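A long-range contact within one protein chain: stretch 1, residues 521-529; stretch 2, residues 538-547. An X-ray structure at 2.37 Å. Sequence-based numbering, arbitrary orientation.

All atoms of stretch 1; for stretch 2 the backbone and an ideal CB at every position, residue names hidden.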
ATOM      1  N   THR B 521     -20.558   4.094  -8.223  1.00 40.28           N
ATOM      2  CA  THR B 521     -21.362   5.225  -8.677  1.00 40.91           C
ATOM      3  C   THR B 521     -21.867   5.954  -7.438  1.00 38.73           C
ATOM      4  O   THR B 521     -22.678   5.410  -6.680  1.00 38.77           O
ATOM      5  CB  THR B 521     -22.523   4.765  -9.557  1.00 42.86           C
ATOM      6  OG1 THR B 521     -22.016   4.042 -10.686  1.00 44.51           O
ATOM      7  CG2 THR B 521     -23.325   5.963 -10.049  1.00 43.28           C
ATOM      8  N   GLU B 522     -21.383   7.178  -7.232  1.00 37.92           N
ATOM      9  CA  GLU B 522     -21.736   7.934  -6.036  1.00 38.42           C
ATOM     10  C   GLU B 522     -23.239   8.169  -5.966  1.00 37.18           C
ATOM     11  O   GLU B 522     -23.890   8.458  -6.974  1.00 36.79           O
ATOM     12  CB  GLU B 522     -20.993   9.271  -6.013  1.00 41.08           C
ATOM     13  CG  GLU B 522     -19.485   9.148  -5.842  1.00 44.98           C
ATOM     14  CD  GLU B 522     -18.775  10.490  -5.888  1.00 51.15           C
ATOM     15  OE1 GLU B 522     -19.379  11.504  -5.475  1.00 52.28           O
ATOM     16  OE2 GLU B 522     -17.612  10.531  -6.341  1.00 53.15           O
ATOM     17  N   THR B 523     -23.791   8.034  -4.760  1.00 39.18           N
ATOM     18  CA  THR B 523     -25.210   8.263  -4.524  1.00 39.22           C
ATOM     19  C   THR B 523     -25.507   9.644  -3.955  1.00 39.60           C
ATOM     20  O   THR B 523     -26.669  10.061  -3.968  1.00 42.77           O
ATOM     21  CB  THR B 523     -25.774   7.196  -3.574  1.00 39.68           C
ATOM     22  OG1 THR B 523     -25.003   7.167  -2.366  1.00 41.07           O
ATOM     23  CG2 THR B 523     -25.737   5.822  -4.231  1.00 39.31           C
ATOM     24  N   LEU B 524     -24.498  10.357  -3.465  1.00 37.57           N
ATOM     25  CA  LEU B 524     -24.662  11.705  -2.940  1.00 39.13           C
ATOM     26  C   LEU B 524     -23.913  12.686  -3.831  1.00 38.54           C
ATOM     27  O   LEU B 524     -22.721  12.502  -4.098  1.00 39.28           O
ATOM     28  CB  LEU B 524     -24.147  11.804  -1.502  1.00 39.75           C
ATOM     29  CG  LEU B 524     -24.904  11.029  -0.423  1.00 41.26           C
ATOM     30  CD1 LEU B 524     -24.115  11.017   0.877  1.00 41.69           C
ATOM     31  CD2 LEU B 524     -26.280  11.632  -0.201  1.00 41.94           C
ATOM     32  N   ASP B 525     -24.615  13.719  -4.294  1.00 37.38           N
ATOM     33  CA  ASP B 525     -23.977  14.785  -5.058  1.00 37.87           C
ATOM     34  C   ASP B 525     -23.539  15.933  -4.155  1.00 36.00           C
ATOM     35  O   ASP B 525     -22.367  16.321  -4.162  1.00 35.28           O
ATOM     36  CB  ASP B 525     -24.926  15.304  -6.145  1.00 40.30           C
ATOM     37  CG  ASP B 525     -25.129  14.306  -7.268  1.00 42.99           C
ATOM     38  OD1 ASP B 525     -24.232  13.465  -7.490  1.00 41.97           O
ATOM     39  OD2 ASP B 525     -26.185  14.367  -7.932  1.00 45.48           O
ATOM     40  N   THR B 526     -24.469  16.487  -3.381  1.00 34.39           N
ATOM     41  CA  THR B 526     -24.187  17.588  -2.474  1.00 34.06           C
ATOM     42  C   THR B 526     -24.799  17.289  -1.112  1.00 35.78           C
ATOM     43  O   THR B 526     -25.752  16.516  -0.994  1.00 37.49           O
ATOM     44  CB  THR B 526     -24.741  18.923  -2.998  1.00 32.96           C
ATOM     45  OG1 THR B 526     -26.170  18.921  -2.895  1.00 32.15           O
ATOM     46  CG2 THR B 526     -24.346  19.147  -4.454  1.00 32.97           C
ATOM     47  N   VAL B 527     -24.236  17.914  -0.078  1.00 34.79           N
ATOM     48  CA  VAL B 527     -24.750  17.795   1.284  1.00 28.72           C
ATOM     49  C   VAL B 527     -24.754  19.179   1.925  1.00 37.93           C
ATOM     50  O   VAL B 527     -23.830  19.971   1.729  1.00 38.91           O
ATOM     51  CB  VAL B 527     -23.927  16.796   2.126  1.00 28.22           C
ATOM     52  CG1 VAL B 527     -24.357  16.830   3.587  1.00 28.31           C
ATOM     53  CG2 VAL B 527     -24.081  15.389   1.575  1.00 34.75           C
ATOM     54  N   ARG B 528     -25.812  19.463   2.685  1.00 39.13           N
ATOM     55  CA  ARG B 528     -25.962  20.709   3.422  1.00 38.14           C
ATOM     56  C   ARG B 528     -26.404  20.385   4.842  1.00 35.26           C
ATOM     57  O   ARG B 528     -27.197  19.465   5.056  1.00 32.95           O
ATOM     58  CB  ARG B 528     -26.979  21.634   2.734  1.00 40.58           C
ATOM     59  CG  ARG B 528     -27.244  22.954   3.443  1.00 45.18           C
ATOM     60  CD  ARG B 528     -27.904  23.939   2.490  1.00 49.08           C
ATOM     61  NE  ARG B 528     -29.257  24.305   2.900  1.00 52.82           N
ATOM     62  CZ  ARG B 528     -29.588  25.486   3.413  1.00 56.66           C
ATOM     63  NH1 ARG B 528     -28.662  26.417   3.590  1.00 57.72           N
ATOM     64  NH2 ARG B 528     -30.844  25.733   3.757  1.00 58.27           N
ATOM     65  N   VAL B 529     -25.877  21.131   5.810  1.00 35.30           N
ATOM     66  CA  VAL B 529     -26.169  20.910   7.223  1.00 36.28           C
ATOM     67  C   VAL B 529     -26.827  22.165   7.777  1.00 36.35           C
ATOM     68  O   VAL B 529     -26.205  23.233   7.819  1.00 36.72           O
ATOM     69  CB  VAL B 529     -24.904  20.553   8.019  1.00 36.10           C
ATOM     70  CG1 VAL B 529     -25.242  20.370   9.484  1.00 36.55           C
ATOM     71  CG2 VAL B 529     -24.262  19.293   7.453  1.00 34.69           C
ATOM     72  N   UNK B 538     -22.904  24.951   4.179  1.00 40.26           N
ATOM     73  CA  UNK B 538     -23.649  25.274   2.975  1.00 40.35           C
ATOM     74  C   UNK B 538     -23.716  24.046   2.067  1.00 38.28           C
ATOM     75  O   UNK B 538     -23.136  22.993   2.349  1.00 37.51           O
ATOM     76  CB  UNK B 538     -23.010  26.456   2.244  1.00 40.35           C
ATOM     77  N   UNK B 539     -24.441  24.179   0.962  1.00 37.09           N
ATOM     78  CA  UNK B 539     -24.580  23.083   0.009  1.00 33.93           C
ATOM     79  C   UNK B 539     -23.257  22.906  -0.727  1.00 32.88           C
ATOM     80  O   UNK B 539     -22.930  23.670  -1.637  1.00 34.23           O
ATOM     81  CB  UNK B 539     -25.723  23.345  -0.974  1.00 33.93           C
ATOM     82  N   UNK B 540     -22.487  21.896  -0.328  1.00 31.51           N
ATOM     83  CA  UNK B 540     -21.180  21.621  -0.907  1.00 32.31           C
ATOM     84  C   UNK B 540     -21.173  20.247  -1.562  1.00 33.09           C
ATOM     85  O   UNK B 540     -21.918  19.347  -1.162  1.00 33.34           O
ATOM     86  CB  UNK B 540     -20.087  21.711   0.160  1.00 32.31           C
ATOM     87  N   UNK B 541     -20.315  20.091  -2.569  1.00 30.29           N
ATOM     88  CA  UNK B 541     -20.181  18.814  -3.254  1.00 29.75           C
ATOM     89  C   UNK B 541     -19.736  17.725  -2.282  1.00 32.17           C
ATOM     90  O   UNK B 541     -19.081  17.992  -1.269  1.00 32.73           O
ATOM     91  CB  UNK B 541     -19.189  18.931  -4.413  1.00 29.75           C
ATOM     92  N   UNK B 542     -20.104  16.482  -2.603  1.00 33.02           N
ATOM     93  CA  UNK B 542     -19.856  15.371  -1.688  1.00 33.93           C
ATOM     94  C   UNK B 542     -18.368  15.129  -1.476  1.00 34.37           C
ATOM     95  O   UNK B 542     -17.970  14.614  -0.425  1.00 33.70           O
ATOM     96  CB  UNK B 542     -20.517  14.096  -2.216  1.00 33.93           C
ATOM     97  N   UNK B 543     -17.531  15.497  -2.449  1.00 34.90           N
ATOM     98  CA  UNK B 543     -16.094  15.300  -2.296  1.00 35.46           C
ATOM     99  C   UNK B 543     -15.496  16.209  -1.229  1.00 36.32           C
ATOM    100  O   UNK B 543     -14.417  15.903  -0.710  1.00 36.29           O
ATOM    101  CB  UNK B 543     -15.389  15.540  -3.632  1.00 35.46           C
ATOM    102  N   UNK B 544     -16.164  17.317  -0.898  1.00 36.67           N
ATOM    103  CA  UNK B 544     -15.694  18.165   0.193  1.00 34.69           C
ATOM    104  C   UNK B 544     -15.717  17.410   1.517  1.00 33.15           C
ATOM    105  O   UNK B 544     -14.775  17.509   2.313  1.00 31.99           O
ATOM    106  CB  UNK B 544     -16.548  19.431   0.292  1.00 34.69           C
ATOM    107  N   UNK B 545     -16.779  16.642   1.763  1.00 35.09           N
ATOM    108  CA  UNK B 545     -16.891  15.881   3.000  1.00 36.63           C
ATOM    109  C   UNK B 545     -16.158  14.548   2.947  1.00 34.93           C
ATOM    110  O   UNK B 545     -15.778  14.023   4.000  1.00 36.24           O
ATOM    111  CB  UNK B 545     -18.366  15.639   3.326  1.00 36.63           C
ATOM    112  N   UNK B 546     -15.958  13.983   1.757  1.00 33.13           N
ATOM    113  CA  UNK B 546     -15.273  12.703   1.649  1.00 33.95           C
ATOM    114  C   UNK B 546     -13.760  12.855   1.585  1.00 33.47           C
ATOM    115  O   UNK B 546     -13.033  12.085   2.222  1.00 31.72           O
ATOM    116  CB  UNK B 546     -15.768  11.951   0.412  1.00 33.95           C
ATOM    117  N   UNK B 547     -13.269  13.834   0.829  1.00 34.78           N
ATOM    118  CA  UNK B 547     -11.843  13.972   0.571  1.00 36.34           C
ATOM    119  C   UNK B 547     -11.191  15.102   1.358  1.00 35.86           C
ATOM    120  O   UNK B 547     -10.140  14.894   1.970  1.00 36.36           O
ATOM    121  CB  UNK B 547     -11.613  14.197  -0.925  1.00 36.34           C
TER

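At position 538 CA-to-CB points away from stretch 1, and nothing of that stretch lies within 5.5 Å of the ideal CB. Many side chains would fit; the deposited residue is Ala-538.

Position 539 points sideways, its ideal CB 4.1 Å from Arg-528 CD and 4.8 Å from Thr-526 OG1. An aliphatic chain could lie along the arginine methylenes, while a longer polar one could reach the threonine hydroxyl. Gln-539 does both: its CB packs against Arg-528 CD, and its extended chain (chi1 and chi2 both t) carries NE2 to Thr-526 OG1, a hydrogen bond of 3.1 Å.

At position 540 the backbone does the pairing, in an antiparallel bridge with Val-527: Val-527 N donates to the O of 540 at 2.9 Å, and the N of 540 donates to Val-527 O at 3.1 Å. With phi/psi of -118/153, beta-branched or aromatic residues would suit. CB lies on the same face of the sheet as the Val-527 side chain. Tyr-540 is found; its ring extends away from stretch 1 and makes no close contact with it.

Position 541 pairs with Thr-526, but the side chains diverge. Although the ideal CB is 4.1 Å from Asp-525 O, CA-to-CB points away overall, so a long polar chain has room. Arg-541 turns to its own stretch, its NE engaging the side chain at 543.

Position 542 is the tightest. Its ideal CB points toward stretch 1, 3.3 Å from Leu-524 O and 3.5 Å from Asp-525 O, while its N donates to Asp-525 O at 2.8 Å. So close to two carbonyls, a small residue is the natural choice: glycine, serine or alanine. Ala-542 fits, its methyl also meeting Leu-524 CB at 4.3 Å.

Positions 543 and 544, on the helix, make no contact with stretch 1, which leaves the choice wide; they are Gln-543, whose OE1 accepts from Arg-541 NE at 3.1 Å, and Phe-544.

Position 545 points toward stretch 1, yet no atom of it comes within 5.5 Å of the ideal CB. A large side chain can span the gap to the Val-527 side chain, and a donor at its tip could use Val-527 O. Leucine or phenylalanine would supply only the packing. Tyr-545 supplies both: CE2 lies 3.5 Å from Val-527 CB, and OH donates to Val-527 O at 3.0 Å, near the ring plane.

Position 546 also points toward stretch 1 across a gap, with the carboxylate of Glu-522 ahead. Lysine or arginine would answer the charge. In Arg-546, NH1 forms a salt bridge with Glu-522 OE2 at 2.9 Å, while the rest of the guanidinium turns to position 547.

Position 547 is out of reach; Asp-547 instead helps hold that guanidinium, Arg-546 NE donating to Asp-547 OD1 at 2.8 Å as part of a salt bridge.

Stretch 2 538-547: AQYRAQFYRD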
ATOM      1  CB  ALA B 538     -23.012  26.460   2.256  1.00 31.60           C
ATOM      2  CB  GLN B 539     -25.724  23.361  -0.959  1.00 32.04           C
ATOM      3  CG  GLN B 539     -26.036  22.211  -1.897  1.00 32.33           C
ATOM      4  CD  GLN B 539     -27.225  22.502  -2.791  1.00 33.84           C
ATOM      5  OE1 GLN B 539     -27.810  23.583  -2.731  1.00 35.86           O
ATOM      6  NE2 GLN B 539     -27.591  21.536  -3.626  1.00 33.16           N
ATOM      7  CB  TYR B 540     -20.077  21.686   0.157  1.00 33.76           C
ATOM      8  CG  TYR B 540     -19.921  23.043   0.804  1.00 36.60           C
ATOM      9  CD1 TYR B 540     -20.109  24.208   0.073  1.00 37.98           C
ATOM     10  CD2 TYR B 540     -19.592  23.157   2.149  1.00 37.46           C
ATOM     11  CE1 TYR B 540     -19.969  25.451   0.662  1.00 37.75           C
ATOM     12  CE2 TYR B 540     -19.452  24.396   2.747  1.00 36.73           C
ATOM     13  CZ  TYR B 540     -19.641  25.538   1.999  1.00 36.83           C
ATOM     14  OH  TYR B 540     -19.502  26.772   2.591  1.00 36.37           O
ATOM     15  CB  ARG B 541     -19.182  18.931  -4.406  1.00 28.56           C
ATOM     16  CG  ARG B 541     -19.606  19.893  -5.507  1.00 30.71           C
ATOM     17  CD  ARG B 541     -18.506  20.065  -6.544  1.00 34.08           C
ATOM     18  NE  ARG B 541     -18.203  18.818  -7.239  1.00 37.89           N
ATOM     19  CZ  ARG B 541     -18.784  18.429  -8.370  1.00 41.37           C
ATOM     20  NH1 ARG B 541     -19.704  19.191  -8.942  1.00 44.88           N
ATOM     21  NH2 ARG B 541     -18.445  17.277  -8.926  1.00 40.12           N
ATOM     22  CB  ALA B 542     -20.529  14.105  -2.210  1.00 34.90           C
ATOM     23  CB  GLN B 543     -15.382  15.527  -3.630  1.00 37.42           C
ATOM     24  CG  GLN B 543     -15.496  16.943  -4.149  1.00 39.14           C
ATOM     25  CD  GLN B 543     -14.814  17.134  -5.488  1.00 42.24           C
ATOM     26  OE1 GLN B 543     -15.419  17.630  -6.437  1.00 44.06           O
ATOM     27  NE2 GLN B 543     -13.545  16.750  -5.570  1.00 43.47           N
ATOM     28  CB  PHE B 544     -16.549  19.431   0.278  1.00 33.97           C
ATOM     29  CG  PHE B 544     -16.094  20.410   1.328  1.00 33.37           C
ATOM     30  CD1 PHE B 544     -15.115  21.347   1.041  1.00 33.60           C
ATOM     31  CD2 PHE B 544     -16.657  20.403   2.595  1.00 32.95           C
ATOM     32  CE1 PHE B 544     -14.698  22.251   2.001  1.00 33.53           C
ATOM     33  CE2 PHE B 544     -16.244  21.305   3.559  1.00 33.67           C
ATOM     34  CZ  PHE B 544     -15.263  22.231   3.260  1.00 33.42           C
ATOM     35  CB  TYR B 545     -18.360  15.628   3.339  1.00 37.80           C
ATOM     36  CG  TYR B 545     -19.202  16.879   3.419  1.00 38.80           C
ATOM     37  CD1 TYR B 545     -19.145  17.710   4.531  1.00 38.45           C
ATOM     38  CD2 TYR B 545     -20.060  17.226   2.385  1.00 38.47           C
ATOM     39  CE1 TYR B 545     -19.919  18.850   4.610  1.00 36.23           C
ATOM     40  CE2 TYR B 545     -20.835  18.367   2.454  1.00 38.39           C
ATOM     41  CZ  TYR B 545     -20.761  19.174   3.568  1.00 36.87           C
ATOM     42  OH  TYR B 545     -21.535  20.309   3.637  1.00 36.97           O
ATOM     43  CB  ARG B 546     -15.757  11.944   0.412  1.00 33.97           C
ATOM     44  CG  ARG B 546     -15.049  10.617   0.196  1.00 32.72           C
ATOM     45  CD  ARG B 546     -15.298  10.103  -1.204  1.00 33.19           C
ATOM     46  NE  ARG B 546     -14.728  10.991  -2.211  1.00 32.26           N
ATOM     47  CZ  ARG B 546     -15.257  11.191  -3.413  1.00 32.16           C
ATOM     48  NH1 ARG B 546     -16.381  10.577  -3.753  1.00 32.86           N
ATOM     49  NH2 ARG B 546     -14.669  12.015  -4.268  1.00 33.04           N
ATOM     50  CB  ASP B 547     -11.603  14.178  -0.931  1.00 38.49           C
ATOM     51  CG  ASP B 547     -12.185  13.059  -1.769  1.00 41.52           C
ATOM     52  OD1 ASP B 547     -12.300  11.929  -1.253  1.00 41.15           O
ATOM     53  OD2 ASP B 547     -12.532  13.312  -2.941  1.00 45.26           O
TER
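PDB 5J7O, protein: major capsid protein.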